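Local coordinates for putative sugar ABC transport system, substrate-binding protein (Bordetella parapertussis, PDB 5IX8) that probably binds a sugar in the periplasm and delivers it to an ABC transporter, as other solute-binding proteins of its family do, at residues I6-I10 against Q263-R267; K141-V146 against D200-T206; M188-Q192 against A215-Q221. Where two conformers were deposited one is given. Residue numbers count along the deposited sequence, not the author numbering.

Interaction 1. Residues I6-I10 against Q263-R267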
loop_
_atom_site.group_PDB
_atom_site.type_symbol
_atom_site.label_atom_id
_atom_site.label_comp_id
_atom_site.label_asym_id
_atom_site.label_seq_id
_atom_site.Cartn_x
_atom_site.Cartn_y
_atom_site.Cartn_z
ATOM N N ILE A 6 4.720 14.443 12.344
ATOM C CA ILE A 6 4.967 13.157 12.990
ATOM C C ILE A 6 6.328 13.141 13.648
ATOM O O ILE A 6 6.502 12.569 14.736
ATOM C CB ILE A 6 4.825 12.023 11.967
ATOM C CG1 ILE A 6 3.358 11.916 11.580
ATOM C CG2 ILE A 6 5.372 10.707 12.551
ATOM C CD1 ILE A 6 3.132 11.064 10.329
ATOM N N VAL A 7 7.313 13.759 12.995
ATOM C CA VAL A 7 8.676 13.778 13.487
ATOM C C VAL A 7 9.324 15.031 12.906
ATOM O O VAL A 7 8.935 15.500 11.836
ATOM C CB VAL A 7 9.379 12.469 13.068
ATOM C CG1 VAL A 7 9.380 12.345 11.530
ATOM C CG2 VAL A 7 10.762 12.416 13.633
ATOM N N GLU A 8 10.308 15.597 13.631
ATOM C CA GLU A 8 11.043 16.735 13.085
ATOM C C GLU A 8 12.095 16.232 12.083
ATOM O O GLU A 8 12.705 15.194 12.313
ATOM C CB GLU A 8 11.712 17.484 14.249
ATOM C CG GLU A 8 13.134 17.834 14.098
ATOM C CD GLU A 8 13.727 18.592 15.298
ATOM O OE1 GLU A 8 13.359 18.305 16.476
ATOM O OE2 GLU A 8 14.589 19.461 15.049
ATOM N N PRO A 9 12.287 16.885 10.938
ATOM C CA PRO A 9 13.325 16.403 10.003
ATOM C C PRO A 9 14.718 16.698 10.536
ATOM O O PRO A 9 14.999 17.817 10.974
ATOM C CB PRO A 9 13.052 17.191 8.716
ATOM C CG PRO A 9 12.394 18.421 9.166
ATOM C CD PRO A 9 11.636 18.117 10.466
ATOM N N ILE A 10 15.614 15.716 10.450
ATOM C CA ILE A 10 17.008 15.966 10.747
ATOM C C ILE A 10 17.862 15.485 9.581
ATOM O O ILE A 10 17.363 14.973 8.573
ATOM C CB ILE A 10 17.458 15.323 12.069
ATOM C CG1 ILE A 10 17.278 13.807 12.024
ATOM C CG2 ILE A 10 16.752 16.009 13.299
ATOM C CD1 ILE A 10 17.979 13.137 13.212
ATOM N N GLN A 263 13.712 9.382 7.748
ATOM C CA GLN A 263 13.892 10.033 9.047
ATOM C C GLN A 263 14.066 9.013 10.173
ATOM O O GLN A 263 14.820 9.258 11.132
ATOM C CB GLN A 263 12.714 10.968 9.338
ATOM C CG GLN A 263 12.737 12.200 8.413
ATOM C CD GLN A 263 13.932 13.092 8.717
ATOM O OE1 GLN A 263 14.423 13.103 9.838
ATOM N NE2 GLN A 263 14.422 13.822 7.717
ATOM N N TYR A 264 13.372 7.872 10.078
ATOM C CA TYR A 264 13.536 6.816 11.073
ATOM C C TYR A 264 14.902 6.158 10.945
ATOM O O TYR A 264 15.553 5.851 11.967
ATOM C CB TYR A 264 12.432 5.746 10.923
ATOM C CG TYR A 264 11.089 6.060 11.566
ATOM C CD1 TYR A 264 10.377 7.228 11.241
ATOM C CD2 TYR A 264 10.533 5.177 12.497
ATOM C CE1 TYR A 264 9.169 7.508 11.843
ATOM C CE2 TYR A 264 9.302 5.435 13.111
ATOM C CZ TYR A 264 8.630 6.597 12.785
ATOM O OH TYR A 264 7.418 6.856 13.384
ATOM N N ALA A 265 15.344 5.917 9.696
ATOM C CA ALA A 265 16.641 5.262 9.484
ATOM C C ALA A 265 17.792 6.102 10.046
ATOM O O ALA A 265 18.740 5.547 10.633
ATOM C CB ALA A 265 16.872 4.975 7.994
ATOM N N ILE A 266 17.747 7.434 9.866
ATOM C CA ILE A 266 18.840 8.264 10.392
ATOM C C ILE A 266 18.928 8.113 11.895
ATOM O O ILE A 266 20.026 7.977 12.467
ATOM C CB ILE A 266 18.647 9.743 10.017
ATOM C CG1 ILE A 266 18.746 9.949 8.510
ATOM C CG2 ILE A 266 19.693 10.615 10.712
ATOM C CD1 ILE A 266 18.201 11.307 8.049
ATOM N N ARG A 267 17.772 8.134 12.559
ATOM C CA ARG A 267 17.746 8.005 14.009
ATOM C C ARG A 267 18.250 6.644 14.439
ATOM O O ARG A 267 19.053 6.538 15.375
ATOM C CB ARG A 267 16.323 8.270 14.510
ATOM C CG ARG A 267 16.015 9.767 14.417
ATOM C CD ARG A 267 14.528 9.991 14.608
ATOM N NE ARG A 267 14.263 11.418 14.792
ATOM C CZ ARG A 267 14.118 12.278 13.797
ATOM N NH1 ARG A 267 14.145 11.869 12.518
ATOM N NH2 ARG A 267 13.909 13.538 14.102
HETATM O O HOH W 1 15.660 16.339 6.776
#
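Two long polar side chains of helix 254-270, Q263 and R267, reach out to the N-terminal segment I6-I10, extended from V7 onward, and hydrogen-bond its backbone. R267 has an m chi1 followed by t chi2 and chi3, so its chain is stretched until the guanidinium lies beside the loop, where NH2 donates to E8 O at 2.7 Å. Q263 instead folds at both chi1 and chi2 (each m). This bend turns its carboxamide to face the backbone of I10 and lets it bind at both ends: I10 N donates to Q263 OE1 at 2.9 Å, and Q263 NE2, which also hydrogen-bonds E40, donates to I10 O at 3.3 Å. R267 NH1 donates to Q263 OE1, joining the two side chains, and to the backbone Q263 O one turn earlier, each at 3.0 Å. In this periplasmic-binding-protein fold of two alpha/beta domains, the contact lays the segment leading to strand 17-22 over a helix from late in the chain, on the domain that also holds strand 288-290. V7 and I10, both with chi1 p, place methyl and methylene groups over opposite faces of the guanidinium: V7 CG2 is 3.4 Å from R267 CZ, and I10 CG1 is 3.7 Å from R267 NH1. The t chi2 of I10 carries CD1 on to I266 CG2, 3.9 Å away. Y264 reaches back with its ring so that OH comes within 4.4 Å of I6 CG2, while that hydroxyl is hydrogen-bonded to P276 O. Water 1 donates to I10 O at 2.8 Å and accepts a weak bond from Q263 NE2 at 3.0 Å.

Interaction 2. Residues K141-V146 against D200-T206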
loop_
_atom_site.group_PDB
_atom_site.type_symbol
_atom_site.label_atom_id
_atom_site.label_comp_id
_atom_site.label_asym_id
_atom_site.label_seq_id
_atom_site.Cartn_x
_atom_site.Cartn_y
_atom_site.Cartn_z
ATOM N N LYS A 141 -28.210 -4.630 0.667
ATOM C CA LYS A 141 -27.820 -4.605 -0.737
ATOM C C LYS A 141 -26.604 -5.485 -0.971
ATOM O O LYS A 141 -25.797 -5.710 -0.068
ATOM C CB LYS A 141 -27.517 -3.181 -1.201
ATOM C CG LYS A 141 -28.661 -2.208 -0.910
ATOM C CD LYS A 141 -28.405 -0.817 -1.461
ATOM C CE LYS A 141 -29.687 0.026 -1.307
ATOM N NZ LYS A 141 -29.527 1.425 -1.780
ATOM N N GLN A 142 -26.482 -5.976 -2.205
ATOM C CA GLN A 142 -25.443 -6.936 -2.552
ATOM C C GLN A 142 -24.163 -6.258 -3.016
ATOM O O GLN A 142 -24.191 -5.295 -3.790
ATOM C CB GLN A 142 -25.931 -7.903 -3.622
ATOM C CG GLN A 142 -27.036 -8.788 -3.124
ATOM C CD GLN A 142 -27.504 -9.782 -4.176
ATOM O OE1 GLN A 142 -26.743 -10.166 -5.065
ATOM N NE2 GLN A 142 -28.768 -10.204 -4.078
ATOM N N VAL A 143 -23.041 -6.809 -2.563
ATOM C CA VAL A 143 -21.710 -6.268 -2.780
ATOM C C VAL A 143 -20.849 -7.365 -3.401
ATOM O O VAL A 143 -20.647 -8.424 -2.785
ATOM C CB VAL A 143 -21.077 -5.788 -1.458
ATOM C CG1 VAL A 143 -19.665 -5.209 -1.713
ATOM C CG2 VAL A 143 -22.002 -4.753 -0.732
ATOM N N ILE A 144 -20.338 -7.119 -4.607
ATOM C CA ILE A 144 -19.340 -8.003 -5.209
ATOM C C ILE A 144 -17.999 -7.747 -4.545
ATOM O O ILE A 144 -17.565 -6.584 -4.440
ATOM C CB ILE A 144 -19.239 -7.747 -6.717
ATOM C CG1 ILE A 144 -20.462 -8.311 -7.449
ATOM C CG2 ILE A 144 -17.919 -8.329 -7.267
ATOM C CD1 ILE A 144 -20.738 -7.646 -8.826
ATOM N N VAL A 145 -17.311 -8.823 -4.145
ATOM C CA VAL A 145 -15.985 -8.730 -3.538
ATOM C C VAL A 145 -14.953 -9.268 -4.527
ATOM O O VAL A 145 -15.027 -10.432 -4.933
ATOM C CB VAL A 145 -15.909 -9.483 -2.202
ATOM C CG1 VAL A 145 -14.466 -9.439 -1.663
ATOM C CG2 VAL A 145 -16.919 -8.897 -1.160
ATOM N N VAL A 146 -14.011 -8.413 -4.928
ATOM C CA VAL A 146 -12.875 -8.772 -5.786
ATOM C C VAL A 146 -11.679 -8.546 -4.869
ATOM O O VAL A 146 -11.235 -7.399 -4.733
ATOM C CB VAL A 146 -12.807 -7.907 -7.060
ATOM C CG1 VAL A 146 -11.539 -8.205 -7.894
ATOM C CG2 VAL A 146 -14.022 -8.118 -7.939
ATOM N N ASP A 200 -27.849 -8.629 -9.134
ATOM C CA ASP A 200 -28.459 -7.654 -8.246
ATOM C C ASP A 200 -27.432 -6.843 -7.462
ATOM O O ASP A 200 -27.820 -5.979 -6.670
ATOM C CB ASP A 200 -29.439 -8.362 -7.286
ATOM C CG ASP A 200 -30.607 -9.020 -8.018
ATOM O OD1 ASP A 200 -30.974 -8.566 -9.125
ATOM O OD2 ASP A 200 -31.160 -9.996 -7.488
ATOM N N ALA A 201 -26.133 -7.074 -7.672
ATOM C CA ALA A 201 -25.138 -6.302 -6.934
ATOM C C ALA A 201 -25.226 -4.805 -7.244
ATOM O O ALA A 201 -25.437 -4.396 -8.395
ATOM C CB ALA A 201 -23.729 -6.799 -7.279
ATOM N N GLU A 202 -25.013 -3.976 -6.214
ATOM C CA GLU A 202 -25.019 -2.525 -6.384
ATOM C C GLU A 202 -23.672 -1.908 -6.045
ATOM O O GLU A 202 -23.491 -0.696 -6.218
ATOM C CB GLU A 202 -26.117 -1.893 -5.527
ATOM C CG GLU A 202 -27.489 -2.220 -6.102
ATOM C CD GLU A 202 -28.625 -1.714 -5.259
ATOM O OE1 GLU A 202 -28.916 -0.505 -5.314
ATOM O OE2 GLU A 202 -29.226 -2.519 -4.532
ATOM N N TYR A 203 -22.718 -2.715 -5.600
ATOM C CA TYR A 203 -21.421 -2.239 -5.163
ATOM C C TYR A 203 -20.390 -3.260 -5.574
ATOM O O TYR A 203 -20.706 -4.442 -5.703
ATOM C CB TYR A 203 -21.347 -2.105 -3.655
ATOM C CG TYR A 203 -22.302 -1.102 -3.102
ATOM C CD1 TYR A 203 -21.962 0.235 -3.060
ATOM C CD2 TYR A 203 -23.541 -1.481 -2.601
ATOM C CE1 TYR A 203 -22.841 1.189 -2.535
ATOM C CE2 TYR A 203 -24.430 -0.538 -2.061
ATOM C CZ TYR A 203 -24.065 0.794 -2.034
ATOM O OH TYR A 203 -24.910 1.748 -1.511
ATOM N N VAL A 204 -19.145 -2.799 -5.729
ATOM C CA VAL A 204 -17.997 -3.681 -5.939
ATOM C C VAL A 204 -16.892 -3.217 -5.005
ATOM O O VAL A 204 -16.557 -2.024 -4.971
ATOM C CB VAL A 204 -17.487 -3.675 -7.396
ATOM C CG1 VAL A 204 -16.266 -4.627 -7.547
ATOM C CG2 VAL A 204 -18.600 -4.065 -8.372
ATOM N N PHE A 205 -16.342 -4.141 -4.233
ATOM C CA PHE A 205 -15.212 -3.837 -3.366
ATOM C C PHE A 205 -13.934 -4.333 -4.016
ATOM O O PHE A 205 -13.889 -5.470 -4.481
ATOM C CB PHE A 205 -15.383 -4.500 -2.003
ATOM C CG PHE A 205 -14.151 -4.451 -1.171
ATOM C CD1 PHE A 205 -13.870 -3.326 -0.401
ATOM C CD2 PHE A 205 -13.267 -5.516 -1.173
ATOM C CE1 PHE A 205 -12.729 -3.265 0.393
ATOM C CE2 PHE A 205 -12.114 -5.462 -0.418
ATOM C CZ PHE A 205 -11.840 -4.323 0.383
ATOM N N THR A 206 -12.895 -3.498 -4.022
ATOM C CA THR A 206 -11.561 -3.854 -4.500
ATOM C C THR A 206 -10.542 -3.284 -3.526
ATOM O O THR A 206 -10.778 -2.216 -2.926
ATOM C CB THR A 206 -11.248 -3.281 -5.905
ATOM O OG1 THR A 206 -11.115 -1.848 -5.815
ATOM C CG2 THR A 206 -12.325 -3.659 -6.953
HETATM O O HOH W 2 -27.302 -11.017 -7.649
HETATM O O HOH W 3 -28.483 -5.188 -4.212
#
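I144 CG2 lies 4.1 Å from V204 CG1 on one face of the sheet, and I144 CD1 reaches A201 CB at 3.5 Å. On the other face V143 CG2 meets Y203 CB at 4.0 Å and V145 CG1 meets F205 CD2 at 4.1 Å. These are neighbouring parallel strands in the central sheet of a three-layer, Rossmann-like alpha/beta domain: L194 and L195 of helix 184-197 cover I144, while L133 of helix 122-135 covers V143 and Y203. Between the faces the backbones pair, with I144 N donating to Y203 O at 2.9 Å, F205 N to I144 O at 2.7 Å and V146 N to F205 O at 3.0 Å. Nearer the strand starts E202 N donates to Q142 O at 2.9 Å. At this solvent-facing edge K141 NZ lies 4.1 Å from E202 OE1, too far for a salt bridge, and water 3 links the segments, accepting from Q142 N at 2.9 Å and donating to D200 O at 2.7 Å and E202 OE2 at 2.8 Å.

Interaction 3. Residues M188-Q192 against A215-Q221. With SO4 (sulfate ion), chain D.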
loop_
_atom_site.group_PDB
_atom_site.type_symbol
_atom_site.label_atom_id
_atom_site.label_comp_id
_atom_site.label_asym_id
_atom_site.label_seq_id
_atom_site.Cartn_x
_atom_site.Cartn_y
_atom_site.Cartn_z
HETATM N N MSE A 188 -10.750 -6.116 -14.606
HETATM C CA MSE A 188 -11.758 -6.146 -15.652
HETATM C C MSE A 188 -12.379 -7.540 -15.761
HETATM O O MSE A 188 -13.601 -7.704 -15.733
HETATM C CB MSE A 188 -11.127 -5.729 -16.984
HETATM C CG MSE A 188 -11.977 -6.108 -18.149
HETATM SE SE MSE A 188 -13.464 -4.869 -18.294
HETATM C CE MSE A 188 -12.400 -4.019 -19.589
ATOM N N ALA A 189 -11.534 -8.561 -15.867
ATOM C CA ALA A 189 -12.072 -9.886 -16.137
ATOM C C ALA A 189 -12.832 -10.404 -14.924
ATOM O O ALA A 189 -13.912 -11.006 -15.050
ATOM C CB ALA A 189 -10.940 -10.838 -16.540
ATOM N N GLN A 190 -12.274 -10.198 -13.739
ATOM C CA GLN A 190 -12.968 -10.718 -12.567
ATOM C C GLN A 190 -14.280 -9.986 -12.335
ATOM O O GLN A 190 -15.276 -10.611 -11.937
ATOM C CB GLN A 190 -12.082 -10.635 -11.333
ATOM C CG GLN A 190 -10.883 -11.586 -11.417
ATOM C CD GLN A 190 -10.031 -11.551 -10.186
ATOM O OE1 GLN A 190 -10.525 -11.410 -9.026
ATOM N NE2 GLN A 190 -8.725 -11.714 -10.401
ATOM N N THR A 191 -14.307 -8.671 -12.558
ATOM C CA THR A 191 -15.537 -7.942 -12.275
ATOM C C THR A 191 -16.564 -8.224 -13.354
ATOM O O THR A 191 -17.768 -8.336 -13.065
ATOM C CB THR A 191 -15.263 -6.437 -12.151
ATOM O OG1 THR A 191 -14.252 -6.239 -11.156
ATOM C CG2 THR A 191 -16.544 -5.697 -11.709
ATOM N N GLN A 192 -16.114 -8.376 -14.595
ATOM C CA GLN A 192 -17.065 -8.713 -15.648
ATOM C C GLN A 192 -17.760 -10.040 -15.345
ATOM O O GLN A 192 -18.987 -10.176 -15.495
ATOM C CB GLN A 192 -16.326 -8.773 -16.985
ATOM C CG GLN A 192 -17.199 -9.058 -18.164
ATOM C CD GLN A 192 -16.577 -8.510 -19.425
ATOM O OE1 GLN A 192 -15.621 -9.080 -19.954
ATOM N NE2 GLN A 192 -17.077 -7.367 -19.882
ATOM N N ALA A 215 -12.578 -2.719 -12.386
ATOM C CA ALA A 215 -13.982 -2.883 -12.027
ATOM C C ALA A 215 -14.837 -1.812 -12.698
ATOM O O ALA A 215 -15.923 -2.106 -13.218
ATOM C CB ALA A 215 -14.155 -2.849 -10.502
ATOM N N VAL A 216 -14.353 -0.566 -12.707
ATOM C CA VAL A 216 -15.079 0.513 -13.371
ATOM C C VAL A 216 -15.189 0.244 -14.867
ATOM O O VAL A 216 -16.250 0.468 -15.467
ATOM C CB VAL A 216 -14.410 1.868 -13.078
ATOM C CG1 VAL A 216 -14.947 2.991 -13.997
ATOM C CG2 VAL A 216 -14.615 2.255 -11.612
ATOM N N ARG A 217 -14.117 -0.268 -15.500
ATOM C CA ARG A 217 -14.226 -0.576 -16.935
ATOM C C ARG A 217 -15.293 -1.633 -17.170
ATOM O O ARG A 217 -16.071 -1.536 -18.125
ATOM C CB ARG A 217 -12.908 -1.082 -17.545
ATOM C CG ARG A 217 -11.729 -0.109 -17.599
ATOM C CD ARG A 217 -10.542 -0.743 -18.402
ATOM N NE ARG A 217 -10.695 -0.708 -19.859
ATOM C CZ ARG A 217 -10.037 -1.490 -20.731
ATOM N NH1 ARG A 217 -9.223 -2.426 -20.303
ATOM N NH2 ARG A 217 -10.222 -1.361 -22.061
ATOM N N ALA A 218 -15.329 -2.658 -16.314
ATOM C CA ALA A 218 -16.339 -3.710 -16.442
ATOM C C ALA A 218 -17.742 -3.161 -16.236
ATOM O O ALA A 218 -18.672 -3.537 -16.965
ATOM C CB ALA A 218 -16.067 -4.853 -15.453
ATOM N N ALA A 219 -17.921 -2.307 -15.225
ATOM C CA ALA A 219 -19.229 -1.726 -14.954
ATOM C C ALA A 219 -19.676 -0.865 -16.123
ATOM O O ALA A 219 -20.846 -0.916 -16.528
ATOM C CB ALA A 219 -19.174 -0.899 -13.658
ATOM N N ARG A 220 -18.741 -0.106 -16.716
ATOM C CA ARG A 220 -19.097 0.729 -17.862
ATOM C C ARG A 220 -19.533 -0.139 -19.038
ATOM O O ARG A 220 -20.537 0.154 -19.711
ATOM C CB ARG A 220 -17.907 1.628 -18.247
ATOM C CG ARG A 220 -17.677 2.815 -17.297
ATOM C CD ARG A 220 -16.383 3.615 -17.603
ATOM N NE ARG A 220 -16.215 4.736 -16.668
ATOM C CZ ARG A 220 -15.130 5.514 -16.579
ATOM N NH1 ARG A 220 -14.073 5.303 -17.360
ATOM N NH2 ARG A 220 -15.097 6.515 -15.700
ATOM N N GLN A 221 -18.788 -1.206 -19.313
ATOM C CA GLN A 221 -19.124 -2.047 -20.452
ATOM C C GLN A 221 -20.471 -2.729 -20.245
ATOM O O GLN A 221 -21.255 -2.853 -21.197
ATOM C CB GLN A 221 -18.010 -3.074 -20.709
ATOM C CG GLN A 221 -18.373 -4.107 -21.791
ATOM C CD GLN A 221 -17.143 -4.827 -22.434
ATOM O OE1 GLN A 221 -16.897 -5.983 -22.183
ATOM N NE2 GLN A 221 -16.432 -4.135 -23.311
HETATM S S SO4 D . -19.246 6.480 -15.582
HETATM O O1 SO4 D . -19.436 7.583 -14.657
HETATM O O2 SO4 D . -18.253 5.548 -15.036
HETATM O O3 SO4 D . -20.515 5.783 -15.775
HETATM O O4 SO4 D . -18.784 7.037 -16.848
HETATM O O HOH W 4 -18.754 -6.168 -17.831
#
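M188, present as selenomethionine, bends its side chain over R217 and A218 of helix 209-221, where SE lies 3.9 Å from A218 CB and 3.5 Å from A218 N. Its CE continues to R217 CB at 3.6 Å and sits over one face of the R217 guanidinium. Small residues bring the backbones close: T191 CB is 3.7 Å from A218 CB, and Q192 N is 3.6 Å from A218 CB. The helices flank strand 201-205 in sequence, giving the helix-strand-helix order of an alpha/beta domain, and lie together on the same side of its sheet. Their local axes approach to 7.7 Å and cross at -48°, running roughly the same way. At the exposed end Q192 NE2 donates to Q221 OE1 at 2.7 Å, and water 4 accepts from Q192 NE2 at 2.9 Å while donating to A218 O at 2.8 Å. Away from the helix interface, R220 NE donates to O2 of a sulfate, probably from the crystallisation liquor, at 2.7 Å; R245 also binds this ion.

Overall arrangement
Interactions 2 and 3 belong to one domain, their centres 12 Å apart, in successive layers: the helices of interaction 3 lie against the sheet face carrying I144 and V204. V204 CG1 touches A215 CB at 4.0 Å, and V146 CG2 approaches T191 OG1 at 3.7 Å. Strand 201-205 runs between the two helices in sequence, so the segments alternate along the chain. Interaction 1 lies in the other domain, across the chain's centre, its centre 41 and 43 Å from those of interactions 2 and 3. In this family the sugar typically binds in the cleft between the two domains; none is among these atoms, and the sulfate beside interaction 3 probably comes from the crystallisation liquor.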